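Local coordinates for lipopolysaccharide biosynthesis protein wbpB (Thermus thermophilus, PDB 3O9Z) that is an NAD-dependent dehydrogenase that probably oxidises a nucleotide-linked sugar during biosynthesis of 2,3-diacetamido-2,3-dideoxy-D-mannuronic acid, with alpha-ketoglutarate bound beside the cofactor, at residues T4-T9 and Y75-S80. Numbering follows the deposited sequence.
Sequences TRFALT and YLSIAS. With NAD (nicotinamide-adenine-dinucleotide), chain E.
Ala7 and Thr9 exchange backbone hydrogen bonds with Tyr75, Ser77 and Ala79 in a parallel pairing whose strand axes approach to 4.7 Å. Four bonds alternate in direction: Tyr75 N to Arg5 O, Ala7 N to Tyr75 O, Ser77 N to Ala7 O, and Thr9 N to Ser77 O, the last 2.8 Å long; all four donors lie close to the line of the C=O bond. The fifth, Ala79 N to Thr9 O at 2.9 Å, departs from this pattern: the donor stands 46° above the carbonyl plane, where strand 75-78 ends.

Side chains meet on both faces. On one, the Phe6 and Tyr75 side chains run alongside each other in the same direction, with Phe6 CE2 3.6 Å from Tyr75 CB; the ring planes differ by 37°. Further along, Leu8 CD1 rests against Ser77 CB. Ser77 OG lies 3.4 Å from Phe6 CD2 and hydrogen-bonds Tyr270 OH. On the other face, Leu76 CD1 reaches Ala7 CB at 3.6 Å, and the Leu76 and Thr9 side chains cross at about a right angle.

The contacts with NAD and Gln88 lie at the C-terminal ends of the two strands. With chi1 at 73°, Thr9 OG1 is placed close to Ile78 CA, and it hydrogen-bonds Gln88 OE1, as does Ser80 OG. Thr9 CB lies 3.7 Å from C2A of the NAD adenine, and Ala79 O comes within 3.1 Å of NAD C5D, as expected where a Rossmann fold binds its dinucleotide.

Strand 29-34 flanks 5-9 and strand 98-101 flanks 75-78; helices 56-68 and 85-94 cover the Ala7 and Leu76 face, while helix 266-274 packs against Thr4 and Tyr75.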
ATOM      1  N   THR A   4     -30.046 -12.535   7.522  1.00 26.26           N
ATOM      2  CA  THR A   4     -29.764 -11.314   6.777  1.00 22.68           C
ATOM      3  C   THR A   4     -28.419 -11.591   6.147  1.00 18.28           C
ATOM      4  O   THR A   4     -27.541 -12.047   6.847  1.00 21.93           O
ATOM      5  CB  THR A   4     -29.679 -10.097   7.718  1.00 20.86           C
ATOM      6  OG1 THR A   4     -30.953 -10.015   8.374  1.00 31.75           O
ATOM      7  CG2 THR A   4     -29.520  -8.849   6.880  1.00 22.97           C
ATOM      8  N   ARG A   5     -28.272 -11.174   4.899  1.00 19.71           N
ATOM      9  CA  ARG A   5     -26.985 -11.401   4.226  1.00 21.12           C
ATOM     10  C   ARG A   5     -26.199 -10.082   4.196  1.00 17.18           C
ATOM     11  O   ARG A   5     -26.645  -9.072   3.618  1.00 17.26           O
ATOM     12  CB  ARG A   5     -27.194 -11.926   2.817  1.00 20.87           C
ATOM     13  CG  ARG A   5     -27.778 -13.338   2.769  1.00 25.65           C
ATOM     14  CD  ARG A   5     -28.323 -13.691   1.374  1.00 24.31           C
ATOM     15  NE  ARG A   5     -27.335 -13.692   0.288  1.00 22.45           N
ATOM     16  CZ  ARG A   5     -26.391 -14.614   0.105  1.00 22.71           C
ATOM     17  NH1 ARG A   5     -25.591 -14.527  -0.945  1.00 22.78           N
ATOM     18  NH2 ARG A   5     -26.239 -15.596   0.984  1.00 22.16           N
ATOM     19  N   PHE A   6     -24.965 -10.154   4.718  1.00 19.01           N
ATOM     20  CA  PHE A   6     -24.108  -8.976   4.846  1.00 18.27           C
ATOM     21  C   PHE A   6     -22.857  -9.101   3.994  1.00 14.94           C
ATOM     22  O   PHE A   6     -22.317 -10.224   3.829  1.00 17.91           O
ATOM     23  CB  PHE A   6     -23.620  -8.907   6.280  1.00 18.26           C
ATOM     24  CG  PHE A   6     -24.619  -8.375   7.250  1.00 19.34           C
ATOM     25  CD1 PHE A   6     -25.394  -9.258   7.990  1.00 20.09           C
ATOM     26  CD2 PHE A   6     -24.727  -7.014   7.469  1.00 19.47           C
ATOM     27  CE1 PHE A   6     -26.355  -8.772   8.893  1.00 25.32           C
ATOM     28  CE2 PHE A   6     -25.704  -6.521   8.337  1.00 18.94           C
ATOM     29  CZ  PHE A   6     -26.441  -7.399   9.121  1.00 19.33           C
ATOM     30  N   ALA A   7     -22.357  -7.990   3.464  1.00 15.72           N
ATOM     31  CA  ALA A   7     -20.951  -7.929   3.051  1.00 13.74           C
ATOM     32  C   ALA A   7     -20.368  -6.842   3.969  1.00 14.71           C
ATOM     33  O   ALA A   7     -21.088  -5.984   4.488  1.00 15.24           O
ATOM     34  CB  ALA A   7     -20.822  -7.523   1.621  1.00 16.37           C
ATOM     35  N   LEU A   8     -19.061  -6.891   4.194  1.00 13.75           N
ATOM     36  CA  LEU A   8     -18.392  -5.985   5.171  1.00 15.12           C
ATOM     37  C   LEU A   8     -17.194  -5.333   4.488  1.00 14.33           C
ATOM     38  O   LEU A   8     -16.390  -6.040   3.850  1.00 15.44           O
ATOM     39  CB  LEU A   8     -17.963  -6.694   6.448  1.00 15.39           C
ATOM     40  CG  LEU A   8     -17.086  -5.881   7.401  1.00 15.93           C
ATOM     41  CD1 LEU A   8     -17.835  -4.702   7.976  1.00 21.68           C
ATOM     42  CD2 LEU A   8     -16.646  -6.837   8.520  1.00 22.99           C
ATOM     43  N   THR A   9     -17.039  -4.014   4.626  1.00 11.40           N
ATOM     44  CA  THR A   9     -15.813  -3.340   4.190  1.00 12.12           C
ATOM     45  C   THR A   9     -15.007  -2.928   5.416  1.00 11.12           C
ATOM     46  O   THR A   9     -15.542  -2.667   6.497  1.00 12.99           O
ATOM     47  CB  THR A   9     -16.026  -2.126   3.325  1.00 11.77           C
ATOM     48  OG1 THR A   9     -16.522  -1.043   4.121  1.00 11.64           O
ATOM     49  CG2 THR A   9     -17.077  -2.439   2.237  1.00 16.11           C
ATOM     50  N   TYR A  75     -27.313  -6.080   3.022  1.00 16.18           N
ATOM     51  CA  TYR A  75     -26.674  -4.961   3.701  1.00 18.61           C
ATOM     52  C   TYR A  75     -25.167  -4.963   3.373  1.00 16.40           C
ATOM     53  O   TYR A  75     -24.508  -6.031   3.365  1.00 17.64           O
ATOM     54  CB  TYR A  75     -26.781  -5.127   5.212  1.00 18.04           C
ATOM     55  CG  TYR A  75     -27.985  -4.403   5.770  1.00 18.44           C
ATOM     56  CD1 TYR A  75     -27.883  -3.087   6.190  1.00 22.44           C
ATOM     57  CD2 TYR A  75     -29.224  -5.010   5.772  1.00 23.21           C
ATOM     58  CE1 TYR A  75     -28.979  -2.398   6.684  1.00 22.93           C
ATOM     59  CE2 TYR A  75     -30.329  -4.331   6.241  1.00 26.55           C
ATOM     60  CZ  TYR A  75     -30.198  -3.040   6.685  1.00 24.97           C
ATOM     61  OH  TYR A  75     -31.299  -2.350   7.150  1.00 32.54           O
ATOM     62  N   LEU A  76     -24.671  -3.773   3.098  1.00 17.31           N
ATOM     63  CA  LEU A  76     -23.217  -3.545   3.144  1.00 14.27           C
ATOM     64  C   LEU A  76     -22.927  -2.884   4.491  1.00 16.45           C
ATOM     65  O   LEU A  76     -23.339  -1.729   4.676  1.00 15.37           O
ATOM     66  CB  LEU A  76     -22.784  -2.698   1.960  1.00 17.07           C
ATOM     67  CG  LEU A  76     -21.256  -2.546   1.888  1.00 13.59           C
ATOM     68  CD1 LEU A  76     -20.584  -3.930   1.657  1.00 16.37           C
ATOM     69  CD2 LEU A  76     -20.946  -1.606   0.798  1.00 17.73           C
ATOM     70  N   SER A  77     -22.193  -3.550   5.390  1.00 15.38           N
ATOM     71  CA  SER A  77     -21.632  -2.896   6.575  1.00 14.36           C
ATOM     72  C   SER A  77     -20.295  -2.252   6.231  1.00 16.53           C
ATOM     73  O   SER A  77     -19.454  -2.846   5.555  1.00 15.82           O
ATOM     74  CB  SER A  77     -21.421  -3.883   7.706  1.00 15.62           C
ATOM     75  OG  SER A  77     -22.625  -4.452   8.215  1.00 20.01           O
ATOM     76  N   ILE A  78     -20.076  -1.048   6.738  1.00 14.09           N
ATOM     77  CA  ILE A  78     -18.975  -0.231   6.236  1.00 12.65           C
ATOM     78  C   ILE A  78     -18.127   0.219   7.430  1.00 13.14           C
ATOM     79  O   ILE A  78     -18.542   1.030   8.252  1.00 13.96           O
ATOM     80  CB  ILE A  78     -19.475   1.001   5.416  1.00 12.40           C
ATOM     81  CG1 ILE A  78     -20.133   0.477   4.128  1.00 14.31           C
ATOM     82  CG2 ILE A  78     -18.409   2.013   5.105  1.00 15.11           C
ATOM     83  CD1 ILE A  78     -21.004   1.553   3.402  1.00 16.54           C
ATOM     84  N   ALA A  79     -16.919  -0.335   7.496  1.00 13.31           N
ATOM     85  CA  ALA A  79     -15.949  -0.009   8.576  1.00 13.30           C
ATOM     86  C   ALA A  79     -14.640   0.499   7.979  1.00 13.38           C
ATOM     87  O   ALA A  79     -13.561   0.296   8.579  1.00 12.98           O
ATOM     88  CB  ALA A  79     -15.754  -1.208   9.469  1.00 14.85           C
ATOM     89  N   SER A  80     -14.678   1.129   6.817  1.00 10.28           N
ATOM     90  CA  SER A  80     -13.558   1.760   6.132  1.00 11.94           C
ATOM     91  C   SER A  80     -13.272   3.162   6.691  1.00 11.79           C
ATOM     92  O   SER A  80     -14.091   3.664   7.497  1.00 12.19           O
ATOM     93  CB  SER A  80     -13.857   1.806   4.631  1.00 15.07           C
ATOM     94  OG  SER A  80     -15.099   2.528   4.483  1.00 13.76           O
TER
HETATM   95  PA  NAD E 311      -8.495   1.144  11.031  1.00 11.84           P
HETATM   96  O1A NAD E 311      -8.108   0.233  12.135  1.00 11.46           O
HETATM   97  O2A NAD E 311      -7.494   2.107  10.373  1.00 12.36           O
HETATM   98  O5B NAD E 311      -9.077   0.123   9.975  1.00 12.69           O
HETATM   99  C5B NAD E 311      -9.459   0.695   8.755  1.00 15.17           C
HETATM  100  C4B NAD E 311      -9.565  -0.440   7.708  1.00 12.36           C
HETATM  101  O4B NAD E 311     -10.140   0.053   6.469  1.00 11.61           O
HETATM  102  C3B NAD E 311      -8.129  -0.905   7.338  1.00 10.34           C
HETATM  103  O3B NAD E 311      -7.970  -2.325   7.533  1.00 12.53           O
HETATM  104  C2B NAD E 311      -7.938  -0.457   5.878  1.00 11.97           C
HETATM  105  O2B NAD E 311      -7.087  -1.305   5.094  1.00 13.43           O
HETATM  106  C1B NAD E 311      -9.419  -0.599   5.415  1.00 11.39           C
HETATM  107  N9A NAD E 311      -9.641   0.148   4.150  1.00 11.89           N
HETATM  108  C8A NAD E 311      -8.989   1.162   3.516  1.00 11.69           C
HETATM  109  N7A NAD E 311      -9.573   1.445   2.353  1.00 13.80           N
HETATM  110  C5A NAD E 311     -10.585   0.537   2.168  1.00 10.43           C
HETATM  111  C6A NAD E 311     -11.557   0.286   1.128  1.00 10.47           C
HETATM  112  N6A NAD E 311     -11.541   1.027  -0.023  1.00 14.66           N
HETATM  113  N1A NAD E 311     -12.385  -0.710   1.421  1.00 11.88           N
HETATM  114  C2A NAD E 311     -12.464  -1.483   2.496  1.00 11.41           C
HETATM  115  N3A NAD E 311     -11.543  -1.285   3.474  1.00 13.38           N
HETATM  116  C4A NAD E 311     -10.671  -0.285   3.305  1.00 12.47           C
HETATM  117  O3  NAD E 311      -9.731   2.035  11.518  1.00 10.71           O
HETATM  118  PN  NAD E 311     -10.914   1.735  12.495  1.00 12.08           P
HETATM  119  O1N NAD E 311     -10.581   2.332  13.862  1.00 12.81           O
HETATM  120  O2N NAD E 311     -11.310   0.288  12.409  1.00 13.82           O
HETATM  121  O5D NAD E 311     -12.059   2.721  11.976  1.00 10.75           O
HETATM  122  C5D NAD E 311     -12.852   2.166  10.957  1.00 11.51           C
HETATM  123  C4D NAD E 311     -14.148   2.995  10.933  1.00 10.98           C
HETATM  124  O4D NAD E 311     -14.834   2.666  12.161  1.00 12.18           O
HETATM  125  C3D NAD E 311     -13.979   4.520  10.884  1.00 12.28           C
HETATM  126  O3D NAD E 311     -15.153   5.033  10.176  1.00 12.88           O
HETATM  127  C2D NAD E 311     -14.136   4.890  12.368  1.00 12.04           C
HETATM  128  O2D NAD E 311     -14.659   6.196  12.549  1.00 13.63           O
HETATM  129  C1D NAD E 311     -15.083   3.838  12.958  1.00 13.46           C
HETATM  130  N1N NAD E 311     -14.872   3.605  14.387  1.00 12.41           N
HETATM  131  C2N NAD E 311     -15.906   3.605  15.200  1.00 13.84           C
HETATM  132  C3N NAD E 311     -15.835   3.381  16.560  1.00 15.37           C
HETATM  133  C7N NAD E 311     -17.095   3.494  17.316  1.00 18.35           C
HETATM  134  O7N NAD E 311     -18.209   3.338  16.772  1.00 19.80           O
HETATM  135  N7N NAD E 311     -16.932   3.638  18.626  1.00 18.69           N
HETATM  136  C4N NAD E 311     -14.569   3.111  17.095  1.00 18.08           C
HETATM  137  C5N NAD E 311     -13.505   3.030  16.195  1.00 16.09           C
HETATM  138  C6N NAD E 311     -13.653   3.261  14.829  1.00 13.61           C